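Local structure of 2,3-dihydroxybenzoate-AMP ligase (Bacillus subtilis, 1MDB) at residues 66-71 against 172-177; 339-344 against 420-425. The protein belongs to the AMP-binding enzyme family, with a distinct C-terminal family region, and is modelled here with adenosine monophosphate and 2,3-dihydroxy-benzoic acid bound. One frame throughout, in Å; residues are numbered along the deposited sequence.

Interaction 1 (66-71 with 172-177) is a surface contact, its centre about 31 Å from that of the chain, whereas interaction 2 (339-344 with 420-425) is buried, its centre about 19 Å from that of the chain. They lie on opposite sides of the chain's centre, 45 Å apart between contact centres, and share no helix or strand. The first lays a coil segment along the end of helix 53-70; the second joins the turn after strand 337-339 of the large mixed sheet to Tyr422, just before strand 423-428 of the antiparallel sheet. Their chemistry differs accordingly: a glutamine amide touches aliphatic groups in interaction 1, while a phenol is hydrogen-bonded to a carboxylate in interaction 2.

Interaction 1 of 2, residues 66-71 against 172-177; sequences GFQKLG and EPVKLP
Gln68 reaches Val174, Leu176 and Pro177 because its CG lies anti to the backbone N (chi1 -175°) and the chain stays extended at CD, carrying the amide straight out from the last turn of helix 53-70. That helix ends in a Schellman motif, and the 172-177 coil runs past it. The last torsion, chi3 67°, turns OE1 chiefly toward Val174 and NE2 toward Leu176 and Pro177. OE1 comes against the methyl CG2 of Val174 at 3.3 Å, and NE2 faces CD1 of Leu176 at 3.7 Å. Pro177 approaches from the opposite direction, its ring atom CD 4.0 Å from Gln68 NE2. Leu176 has its CB directed along the contact, yet its branch end swings back to the glutamine, where CD1 is also 4.0 Å from Gln68 CD. No hydrogen bond joins the two segments, and the contact is van der Waals touching at the protein surface. Gln68 also packs on Leu98 of helix 86-98, while Val174 touches Ala65, earlier on helix 53-70, and Pro177 touches Gln74. Gln68 also serves the helix end through its backbone: Gly71, at positive phi, donates from N to Gln68 O at 2.8 Å, with a weak second bond from Gly71 N to Phe67 O at 3.2 Å.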
ATOM      1  N   GLY A  66     -23.282  -2.981  18.474  1.00 28.41           N
ATOM      2  CA  GLY A  66     -22.635  -2.246  19.548  1.00 28.17           C
ATOM      3  C   GLY A  66     -22.249  -0.844  19.105  1.00 27.11           C
ATOM      4  O   GLY A  66     -22.433   0.121  19.844  1.00 27.60           O
ATOM      5  N   PHE A  67     -21.698  -0.740  17.900  1.00 28.36           N
ATOM      6  CA  PHE A  67     -21.301   0.545  17.330  1.00 30.34           C
ATOM      7  C   PHE A  67     -22.536   1.439  17.230  1.00 31.00           C
ATOM      8  O   PHE A  67     -22.501   2.599  17.620  1.00 28.89           O
ATOM      9  CB  PHE A  67     -20.710   0.359  15.916  1.00 31.53           C
ATOM     10  CG  PHE A  67     -19.260  -0.100  15.888  1.00 31.88           C
ATOM     11  CD1 PHE A  67     -18.736  -0.707  14.743  1.00 31.56           C
ATOM     12  CD2 PHE A  67     -18.413   0.113  16.971  1.00 31.47           C
ATOM     13  CE1 PHE A  67     -17.387  -1.094  14.680  1.00 29.56           C
ATOM     14  CE2 PHE A  67     -17.057  -0.270  16.919  1.00 32.20           C
ATOM     15  CZ  PHE A  67     -16.547  -0.873  15.775  1.00 29.17           C
ATOM     16  N   GLN A  68     -23.626   0.889  16.695  1.00 32.90           N
ATOM     17  CA  GLN A  68     -24.867   1.645  16.542  1.00 34.80           C
ATOM     18  C   GLN A  68     -25.382   2.108  17.896  1.00 35.47           C
ATOM     19  O   GLN A  68     -25.749   3.268  18.070  1.00 33.41           O
ATOM     20  CB  GLN A  68     -25.939   0.793  15.867  1.00 35.16           C
ATOM     21  CG  GLN A  68     -27.212   1.559  15.569  1.00 38.44           C
ATOM     22  CD  GLN A  68     -28.280   0.687  14.951  1.00 42.14           C
ATOM     23  OE1 GLN A  68     -28.814  -0.222  15.601  1.00 43.88           O
ATOM     24  NE2 GLN A  68     -28.599   0.950  13.686  1.00 40.82           N
ATOM     25  N   LYS A  69     -25.411   1.188  18.853  1.00 37.45           N
ATOM     26  CA  LYS A  69     -25.871   1.506  20.196  1.00 39.50           C
ATOM     27  C   LYS A  69     -24.997   2.616  20.759  1.00 39.38           C
ATOM     28  O   LYS A  69     -25.466   3.474  21.500  1.00 40.51           O
ATOM     29  CB  LYS A  69     -25.788   0.269  21.089  1.00 40.62           C
ATOM     30  CG  LYS A  69     -26.555   0.397  22.391  1.00 44.06           C
ATOM     31  CD  LYS A  69     -26.686  -0.955  23.069  1.00 46.92           C
ATOM     32  CE  LYS A  69     -27.681  -0.901  24.210  1.00 49.13           C
ATOM     33  NZ  LYS A  69     -27.918  -2.243  24.818  1.00 52.15           N
ATOM     34  N   LEU A  70     -23.720   2.600  20.394  1.00 38.06           N
ATOM     35  CA  LEU A  70     -22.790   3.619  20.863  1.00 36.66           C
ATOM     36  C   LEU A  70     -23.204   4.984  20.311  1.00 35.48           C
ATOM     37  O   LEU A  70     -22.903   6.022  20.904  1.00 34.26           O
ATOM     38  CB  LEU A  70     -21.370   3.281  20.407  1.00 37.23           C
ATOM     39  CG  LEU A  70     -20.216   4.087  20.999  1.00 37.08           C
ATOM     40  CD1 LEU A  70     -20.260   4.012  22.523  1.00 37.83           C
ATOM     41  CD2 LEU A  70     -18.898   3.523  20.476  1.00 36.35           C
ATOM     42  N   GLY A  71     -23.892   4.980  19.175  1.00 33.38           N
ATOM     43  CA  GLY A  71     -24.330   6.233  18.583  1.00 31.19           C
ATOM     44  C   GLY A  71     -23.676   6.529  17.249  1.00 31.47           C
ATOM     45  O   GLY A  71     -23.848   7.616  16.699  1.00 28.16           O
ATOM     46  N   GLU A 172     -26.510  -7.981  20.993  1.00 37.24           N
ATOM     47  CA  GLU A 172     -27.486  -8.677  20.166  1.00 38.57           C
ATOM     48  C   GLU A 172     -27.632  -7.978  18.812  1.00 37.97           C
ATOM     49  O   GLU A 172     -27.786  -6.761  18.747  1.00 36.71           O
ATOM     50  CB  GLU A 172     -28.840  -8.707  20.872  1.00 42.25           C
ATOM     51  CG  GLU A 172     -29.792  -9.742  20.319  1.00 47.00           C
ATOM     52  CD  GLU A 172     -29.158 -11.114  20.290  1.00 50.64           C
ATOM     53  OE1 GLU A 172     -28.436 -11.450  21.253  1.00 51.72           O
ATOM     54  OE2 GLU A 172     -29.382 -11.859  19.310  1.00 53.63           O
ATOM     55  N   PRO A 173     -27.580  -8.747  17.709  1.00 37.15           N
ATOM     56  CA  PRO A 173     -27.709  -8.178  16.365  1.00 38.21           C
ATOM     57  C   PRO A 173     -29.003  -7.388  16.216  1.00 40.26           C
ATOM     58  O   PRO A 173     -29.967  -7.621  16.942  1.00 40.32           O
ATOM     59  CB  PRO A 173     -27.686  -9.412  15.469  1.00 36.09           C
ATOM     60  CG  PRO A 173     -26.826 -10.361  16.234  1.00 35.53           C
ATOM     61  CD  PRO A 173     -27.346 -10.200  17.637  1.00 35.71           C
ATOM     62  N   VAL A 174     -29.025  -6.458  15.269  1.00 41.31           N
ATOM     63  CA  VAL A 174     -30.213  -5.648  15.037  1.00 43.52           C
ATOM     64  C   VAL A 174     -30.399  -5.369  13.556  1.00 45.34           C
ATOM     65  O   VAL A 174     -29.537  -5.695  12.743  1.00 46.77           O
ATOM     66  CB  VAL A 174     -30.127  -4.297  15.773  1.00 42.43           C
ATOM     67  CG1 VAL A 174     -30.049  -4.525  17.270  1.00 42.17           C
ATOM     68  CG2 VAL A 174     -28.915  -3.518  15.287  1.00 43.06           C
ATOM     69  N   LYS A 175     -31.535  -4.771  13.213  1.00 47.65           N
ATOM     70  CA  LYS A 175     -31.827  -4.423  11.829  1.00 49.52           C
ATOM     71  C   LYS A 175     -30.986  -3.195  11.523  1.00 48.38           C
ATOM     72  O   LYS A 175     -31.045  -2.208  12.255  1.00 49.53           O
ATOM     73  CB  LYS A 175     -33.305  -4.065  11.673  1.00 52.16           C
ATOM     74  CG  LYS A 175     -34.259  -5.010  12.387  1.00 56.83           C
ATOM     75  CD  LYS A 175     -35.690  -4.476  12.322  1.00 59.81           C
ATOM     76  CE  LYS A 175     -36.676  -5.405  13.015  1.00 61.30           C
ATOM     77  NZ  LYS A 175     -38.074  -4.901  12.865  1.00 63.98           N
ATOM     78  N   LEU A 176     -30.193  -3.248  10.462  1.00 48.07           N
ATOM     79  CA  LEU A 176     -29.359  -2.105  10.115  1.00 47.95           C
ATOM     80  C   LEU A 176     -29.872  -1.400   8.871  1.00 47.63           C
ATOM     81  O   LEU A 176     -30.527  -2.011   8.025  1.00 46.20           O
ATOM     82  CB  LEU A 176     -27.902  -2.532   9.890  1.00 48.41           C
ATOM     83  CG  LEU A 176     -27.094  -3.073  11.074  1.00 48.35           C
ATOM     84  CD1 LEU A 176     -27.363  -2.224  12.316  1.00 47.68           C
ATOM     85  CD2 LEU A 176     -27.466  -4.520  11.326  1.00 50.06           C
ATOM     86  N   PRO A 177     -29.584  -0.096   8.748  1.00 48.42           N
ATOM     87  CA  PRO A 177     -30.026   0.676   7.587  1.00 48.72           C
ATOM     88  C   PRO A 177     -29.508   0.015   6.319  1.00 48.09           C
ATOM     89  O   PRO A 177     -28.525  -0.732   6.358  1.00 47.42           O
ATOM     90  CB  PRO A 177     -29.388   2.045   7.819  1.00 49.43           C
ATOM     91  CG  PRO A 177     -29.324   2.136   9.314  1.00 49.73           C
ATOM     92  CD  PRO A 177     -28.830   0.759   9.682  1.00 50.53           C
TER

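Interaction 2 of 2, residues 339-344 against 420-425; sequences YTRLDD and DGYIVV
Tyr422 and Asp344 approach from opposite directions, carboxylate and ring planes 58° apart, the phenol OH donating a short hydrogen bond of 2.6 Å to Asp344 OD1. The pairing joins the type I beta turn Arg341 to Asp344, which follows strand 337-339, to the residue just before strand 423-428. Tyr422 CG stands beside the backbone N and anti to the carbonyl carbon (chi1 -76°). Its CB does not point at the turn, but the length of the ring brings the OH to it. The phenol meets OD1 on the syn side, 22° out of the carboxylate plane, and OD2 is more distant, 3.3 Å from Tyr422 OH. Arg341 N uses the same oxygen, reaching Asp344 OD1 at 2.8 Å from well above the plane of the carboxylate. Within the turn, Asp344 N bonds back to Arg341 O at 3.1 Å, so backbone and side chain of Asp344 both hold Arg341.

The backbone of Thr340 comes to the ring edge, its CA 4.3 Å from Tyr422 CE2. Arg341 passes obliquely, its CG 3.9 Å from Tyr422 OH, then bends at chi2, and its guanidinium goes on to other partners, with NH2 hydrogen-bonded to Pro356 O. Thr340 OG1 is likewise taken up elsewhere, by Gln328 N. Strand 423-428, which Tyr422 precedes, carries Val425 of the adenosine monophosphate pocket, and the side chain of Thr340 is about 9 Å from the bound nucleotide.

With two donors converging on OD1, from the phenol and from a backbone N-H, the charged form of Asp344 is probably favoured, and the hydroxyl of the buried Tyr422 has its acceptor in a turn whose shape the same carboxylate helps to fix.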
ATOM      1  N   TYR A 339       0.095  -5.683 -12.516  1.00 31.22           N
ATOM      2  CA  TYR A 339       0.808  -6.881 -12.068  1.00 30.85           C
ATOM      3  C   TYR A 339       1.510  -7.599 -13.212  1.00 31.42           C
ATOM      4  O   TYR A 339       1.030  -7.591 -14.342  1.00 29.82           O
ATOM      5  CB  TYR A 339      -0.139  -7.938 -11.472  1.00 29.90           C
ATOM      6  CG  TYR A 339      -1.048  -7.550 -10.325  1.00 30.30           C
ATOM      7  CD1 TYR A 339      -2.270  -6.925 -10.559  1.00 27.80           C
ATOM      8  CD2 TYR A 339      -0.728  -7.902  -9.007  1.00 28.51           C
ATOM      9  CE1 TYR A 339      -3.159  -6.669  -9.511  1.00 28.62           C
ATOM     10  CE2 TYR A 339      -1.609  -7.647  -7.955  1.00 27.24           C
ATOM     11  CZ  TYR A 339      -2.819  -7.035  -8.214  1.00 27.23           C
ATOM     12  OH  TYR A 339      -3.698  -6.800  -7.184  1.00 30.25           O
ATOM     13  N   THR A 340       2.646  -8.223 -12.923  1.00 32.37           N
ATOM     14  CA  THR A 340       3.286  -9.045 -13.937  1.00 34.17           C
ATOM     15  C   THR A 340       2.426 -10.301 -13.771  1.00 34.93           C
ATOM     16  O   THR A 340       1.992 -10.608 -12.652  1.00 33.06           O
ATOM     17  CB  THR A 340       4.754  -9.380 -13.597  1.00 35.14           C
ATOM     18  OG1 THR A 340       4.844  -9.867 -12.254  1.00 34.92           O
ATOM     19  CG2 THR A 340       5.629  -8.152 -13.762  1.00 34.59           C
ATOM     20  N   ARG A 341       2.133 -11.009 -14.857  1.00 35.45           N
ATOM     21  CA  ARG A 341       1.296 -12.199 -14.732  1.00 35.59           C
ATOM     22  C   ARG A 341       2.093 -13.374 -14.195  1.00 34.32           C
ATOM     23  O   ARG A 341       3.287 -13.491 -14.448  1.00 34.60           O
ATOM     24  CB  ARG A 341       0.641 -12.536 -16.073  1.00 36.54           C
ATOM     25  CG  ARG A 341      -0.322 -11.451 -16.566  1.00 41.05           C
ATOM     26  CD  ARG A 341      -1.402 -11.129 -15.524  1.00 42.35           C
ATOM     27  NE  ARG A 341      -2.452 -10.248 -16.039  1.00 41.47           N
ATOM     28  CZ  ARG A 341      -2.385  -8.921 -16.079  1.00 43.70           C
ATOM     29  NH1 ARG A 341      -1.308  -8.284 -15.627  1.00 44.11           N
ATOM     30  NH2 ARG A 341      -3.401  -8.226 -16.575  1.00 41.81           N
ATOM     31  N   LEU A 342       1.427 -14.241 -13.439  1.00 34.81           N
ATOM     32  CA  LEU A 342       2.084 -15.388 -12.824  1.00 35.61           C
ATOM     33  C   LEU A 342       2.688 -16.407 -13.798  1.00 37.52           C
ATOM     34  O   LEU A 342       3.572 -17.184 -13.420  1.00 38.21           O
ATOM     35  CB  LEU A 342       1.111 -16.073 -11.856  1.00 34.41           C
ATOM     36  CG  LEU A 342       0.604 -15.164 -10.725  1.00 34.24           C
ATOM     37  CD1 LEU A 342      -0.425 -15.902  -9.867  1.00 32.44           C
ATOM     38  CD2 LEU A 342       1.779 -14.703  -9.868  1.00 31.64           C
ATOM     39  N   ASP A 343       2.227 -16.400 -15.044  1.00 38.60           N
ATOM     40  CA  ASP A 343       2.752 -17.311 -16.055  1.00 41.16           C
ATOM     41  C   ASP A 343       3.508 -16.537 -17.135  1.00 42.33           C
ATOM     42  O   ASP A 343       3.549 -16.950 -18.296  1.00 42.62           O
ATOM     43  CB  ASP A 343       1.622 -18.110 -16.706  1.00 41.59           C
ATOM     44  CG  ASP A 343       0.512 -17.227 -17.235  1.00 42.87           C
ATOM     45  OD1 ASP A 343       0.725 -16.000 -17.356  1.00 43.52           O
ATOM     46  OD2 ASP A 343      -0.577 -17.763 -17.535  1.00 44.00           O
ATOM     47  N   ASP A 344       4.092 -15.406 -16.750  1.00 41.66           N
ATOM     48  CA  ASP A 344       4.855 -14.569 -17.671  1.00 40.82           C
ATOM     49  C   ASP A 344       6.306 -15.029 -17.725  1.00 40.30           C
ATOM     50  O   ASP A 344       6.785 -15.706 -16.815  1.00 42.54           O
ATOM     51  CB  ASP A 344       4.819 -13.105 -17.207  1.00 40.56           C
ATOM     52  CG  ASP A 344       3.654 -12.337 -17.784  1.00 42.40           C
ATOM     53  OD1 ASP A 344       3.404 -11.200 -17.323  1.00 41.38           O
ATOM     54  OD2 ASP A 344       2.993 -12.865 -18.703  1.00 42.61           O
ATOM     55  N   ASP A 420       3.426  -5.150 -25.281  1.00 56.06           N
ATOM     56  CA  ASP A 420       2.263  -5.877 -24.801  1.00 56.33           C
ATOM     57  C   ASP A 420       1.465  -5.074 -23.786  1.00 55.43           C
ATOM     58  O   ASP A 420       0.560  -5.597 -23.136  1.00 56.26           O
ATOM     59  CB  ASP A 420       2.692  -7.216 -24.204  1.00 58.94           C
ATOM     60  CG  ASP A 420       3.221  -8.171 -25.257  1.00 62.26           C
ATOM     61  OD1 ASP A 420       2.463  -8.475 -26.206  1.00 64.08           O
ATOM     62  OD2 ASP A 420       4.387  -8.611 -25.142  1.00 64.04           O
ATOM     63  N   GLY A 421       1.802  -3.794 -23.654  1.00 53.83           N
ATOM     64  CA  GLY A 421       1.083  -2.944 -22.725  1.00 51.22           C
ATOM     65  C   GLY A 421       1.623  -2.921 -21.309  1.00 48.39           C
ATOM     66  O   GLY A 421       0.958  -2.420 -20.406  1.00 49.08           O
ATOM     67  N   TYR A 422       2.817  -3.465 -21.101  1.00 45.74           N
ATOM     68  CA  TYR A 422       3.415  -3.466 -19.771  1.00 42.50           C
ATOM     69  C   TYR A 422       4.008  -2.102 -19.453  1.00 40.62           C
ATOM     70  O   TYR A 422       4.324  -1.325 -20.354  1.00 37.75           O
ATOM     71  CB  TYR A 422       4.493  -4.550 -19.650  1.00 41.67           C
ATOM     72  CG  TYR A 422       3.916  -5.938 -19.498  1.00 43.50           C
ATOM     73  CD1 TYR A 422       3.231  -6.550 -20.551  1.00 41.17           C
ATOM     74  CD2 TYR A 422       3.991  -6.615 -18.279  1.00 41.59           C
ATOM     75  CE1 TYR A 422       2.632  -7.796 -20.390  1.00 41.58           C
ATOM     76  CE2 TYR A 422       3.395  -7.860 -18.109  1.00 40.81           C
ATOM     77  CZ  TYR A 422       2.716  -8.444 -19.168  1.00 41.63           C
ATOM     78  OH  TYR A 422       2.116  -9.670 -19.003  1.00 42.56           O
ATOM     79  N   ILE A 423       4.147  -1.819 -18.162  1.00 38.52           N
ATOM     80  CA  ILE A 423       4.685  -0.548 -17.708  1.00 36.28           C
ATOM     81  C   ILE A 423       6.060  -0.727 -17.083  1.00 35.54           C
ATOM     82  O   ILE A 423       6.271  -1.584 -16.219  1.00 34.16           O
ATOM     83  CB  ILE A 423       3.743   0.105 -16.673  1.00 37.41           C
ATOM     84  CG1 ILE A 423       2.372   0.349 -17.307  1.00 36.82           C
ATOM     85  CG2 ILE A 423       4.340   1.414 -16.160  1.00 38.92           C
ATOM     86  CD1 ILE A 423       1.334   0.916 -16.356  1.00 36.64           C
ATOM     87  N   VAL A 424       7.003   0.073 -17.557  1.00 33.94           N
ATOM     88  CA  VAL A 424       8.353   0.058 -17.042  1.00 34.98           C
ATOM     89  C   VAL A 424       8.497   1.425 -16.387  1.00 36.62           C
ATOM     90  O   VAL A 424       8.679   2.434 -17.065  1.00 37.18           O
ATOM     91  CB  VAL A 424       9.386  -0.099 -18.160  1.00 35.31           C
ATOM     92  CG1 VAL A 424      10.791  -0.104 -17.566  1.00 36.74           C
ATOM     93  CG2 VAL A 424       9.129  -1.399 -18.918  1.00 35.84           C
ATOM     94  N   VAL A 425       8.374   1.444 -15.064  1.00 35.69           N
ATOM     95  CA  VAL A 425       8.462   2.672 -14.287  1.00 34.47           C
ATOM     96  C   VAL A 425       9.897   3.161 -14.138  1.00 34.66           C
ATOM     97  O   VAL A 425      10.812   2.373 -13.890  1.00 34.16           O
ATOM     98  CB  VAL A 425       7.850   2.463 -12.876  1.00 35.17           C
ATOM     99  CG1 VAL A 425       7.901   3.766 -12.066  1.00 35.14           C
ATOM    100  CG2 VAL A 425       6.414   1.986 -13.008  1.00 32.99           C
TER